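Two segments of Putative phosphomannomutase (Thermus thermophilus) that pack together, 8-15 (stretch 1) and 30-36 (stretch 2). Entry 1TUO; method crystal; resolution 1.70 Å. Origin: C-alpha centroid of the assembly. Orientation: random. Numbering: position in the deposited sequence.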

# COMPACT_ATOMS: atom_id res chain seq x y z
N MET A 8 -32.91 3.83 14.97
CA MET A 8 -32.55 5.22 14.56
C MET A 8 -31.74 5.24 13.27
O MET A 8 -31.68 4.24 12.54
CB MET A 8 -31.76 5.91 15.67
CG MET A 8 -32.57 6.23 16.91
SD MET A 8 -33.93 7.36 16.57
CE MET A 8 -33.13 8.95 16.85
N SER A 9 -31.12 6.38 12.99
CA SER A 9 -30.31 6.55 11.79
C SER A 9 -29.20 5.50 11.72
O SER A 9 -28.80 4.94 12.74
CB SER A 9 -29.69 7.94 11.76
OG SER A 9 -28.90 8.12 10.59
N ALA A 10 -28.72 5.25 10.51
CA ALA A 10 -27.66 4.27 10.30
C ALA A 10 -26.37 4.70 10.98
O ALA A 10 -25.78 5.72 10.62
CB ALA A 10 -27.42 4.07 8.81
N PRO A 11 -25.91 3.93 11.98
CA PRO A 11 -24.67 4.28 12.68
C PRO A 11 -23.46 4.08 11.77
O PRO A 11 -23.30 3.03 11.16
CB PRO A 11 -24.67 3.33 13.87
CG PRO A 11 -25.36 2.12 13.32
CD PRO A 11 -26.52 2.73 12.56
N ILE A 12 -22.62 5.11 11.67
CA ILE A 12 -21.44 5.05 10.82
C ILE A 12 -20.20 4.67 11.63
O ILE A 12 -19.55 5.54 12.22
CB ILE A 12 -21.19 6.40 10.13
CG1 ILE A 12 -22.37 6.75 9.23
CG2 ILE A 12 -19.90 6.34 9.32
CD1 ILE A 12 -22.27 8.12 8.59
N ARG A 13 -19.87 3.38 11.65
CA ARG A 13 -18.71 2.90 12.38
C ARG A 13 -17.51 2.75 11.45
O ARG A 13 -17.62 2.18 10.37
CB ARG A 13 -19.01 1.55 13.04
CG ARG A 13 -20.30 1.53 13.85
CD ARG A 13 -20.45 0.22 14.61
NE ARG A 13 -21.77 0.09 15.24
CZ ARG A 13 -22.26 0.95 16.12
NH1 ARG A 13 -23.47 0.75 16.63
NH2 ARG A 13 -21.56 2.01 16.51
N PHE A 14 -16.36 3.26 11.89
CA PHE A 14 -15.15 3.16 11.08
C PHE A 14 -14.54 1.77 11.14
O PHE A 14 -14.88 0.97 12.01
CB PHE A 14 -14.12 4.20 11.55
CG PHE A 14 -14.49 5.62 11.23
CD1 PHE A 14 -13.54 6.63 11.33
CD2 PHE A 14 -15.79 5.95 10.84
CE1 PHE A 14 -13.88 7.95 11.05
CE2 PHE A 14 -16.13 7.27 10.56
CZ PHE A 14 -15.17 8.27 10.67
N GLY A 15 -13.63 1.49 10.21
CA GLY A 15 -12.98 0.19 10.18
C GLY A 15 -11.49 0.30 9.92
O GLY A 15 -11.06 0.31 8.77
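Stretch 2, residues 30-36: ATLHRLA

A helix packs side-on against an extended, irregular segment, and the contact is held by one arginine that clamps a backbone carbonyl while apolar side chains fill in alongside it. Stretch 2 is helical throughout, with Arg34 N bonded to Ala30 O (3.2 Å) and Leu35 N to Thr31 O (3.0 Å), whereas stretch 1 forms no regular helix or strand; the two run in broadly the same sense, though obliquely. The backbones stay well apart, the nearest CA atoms being those of Ile12 and Thr31 at 7.7 Å, so side chains must span the gap.

Arg34 does most of this. Its CB points toward stretch 1, and both terminal nitrogens donate to one acceptor: Arg34 NH1 to Ala10 O at 2.7 Å and Arg34 NH2 to Ala10 O at 2.9 Å. The carbonyl oxygen therefore lies at the edge of the guanidinium, leaving the faces free for other neighbours. Ile12 CD1 covers one face, 3.6 Å from Arg34 CZ; Ser9 OG lies over the opposite one, 3.2 Å from Arg34 NH1 but too poorly angled to bond.

One turn back, Thr31 CG2 meets the same Ile12 CD1 at 3.6 Å. Beyond Ile12, Phe14 reaches Leu35, CZ to CD1 at 3.3 Å, an oblique apolar contact. The rule is economical: Thr31, Arg34 and Leu35 share one helix flank, while Leu32 points away.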

# COMPACT_ATOMS: atom_id res chain seq x y z
N ALA A 30 -25.51 10.85 1.38
CA ALA A 30 -26.04 11.19 2.70
C ALA A 30 -25.01 10.82 3.78
O ALA A 30 -24.76 11.60 4.70
CB ALA A 30 -27.34 10.45 2.95
N THR A 31 -24.42 9.63 3.66
CA THR A 31 -23.43 9.22 4.64
C THR A 31 -22.13 10.02 4.53
O THR A 31 -21.44 10.30 5.50
CB THR A 31 -23.13 7.74 4.42
OG1 THR A 31 -24.22 6.96 4.93
CG2 THR A 31 -21.84 7.35 5.14
N LEU A 32 -21.79 10.35 3.27
CA LEU A 32 -20.61 11.17 3.01
C LEU A 32 -20.72 12.54 3.70
O LEU A 32 -19.77 13.05 4.28
CB LEU A 32 -20.49 11.35 1.49
CG LEU A 32 -19.20 12.06 1.06
CD1 LEU A 32 -19.32 13.59 1.15
CD2 LEU A 32 -17.98 11.67 1.90
N HIS A 33 -21.91 13.16 3.61
CA HIS A 33 -22.10 14.46 4.24
C HIS A 33 -22.09 14.37 5.77
O HIS A 33 -21.67 15.28 6.47
CB HIS A 33 -23.44 15.04 3.75
CG HIS A 33 -23.24 15.74 2.43
ND1 HIS A 33 -22.45 16.83 2.29
CD2 HIS A 33 -23.75 15.40 1.17
CE1 HIS A 33 -22.48 17.13 0.98
NE2 HIS A 33 -23.25 16.29 0.28
N ARG A 34 -22.53 13.25 6.33
CA ARG A 34 -22.49 13.09 7.78
C ARG A 34 -21.03 12.97 8.18
O ARG A 34 -20.59 13.53 9.20
CB ARG A 34 -23.26 11.83 8.19
CG ARG A 34 -24.76 11.93 8.01
CD ARG A 34 -25.45 10.59 8.26
NE ARG A 34 -25.26 10.11 9.62
CZ ARG A 34 -25.54 8.87 10.02
NH1 ARG A 34 -26.02 7.98 9.15
NH2 ARG A 34 -25.35 8.51 11.28
N LEU A 35 -20.25 12.24 7.38
CA LEU A 35 -18.83 12.07 7.68
C LEU A 35 -18.11 13.41 7.53
O LEU A 35 -17.22 13.74 8.33
CB LEU A 35 -18.20 11.03 6.75
CG LEU A 35 -16.71 10.74 6.97
CD1 LEU A 35 -16.47 10.33 8.42
CD2 LEU A 35 -16.27 9.63 6.03
N ALA A 36 -18.49 14.19 6.52
CA ALA A 36 -17.87 15.49 6.29
C ALA A 36 -18.08 16.40 7.49
O ALA A 36 -17.16 17.09 7.93
CB ALA A 36 -18.44 16.14 5.04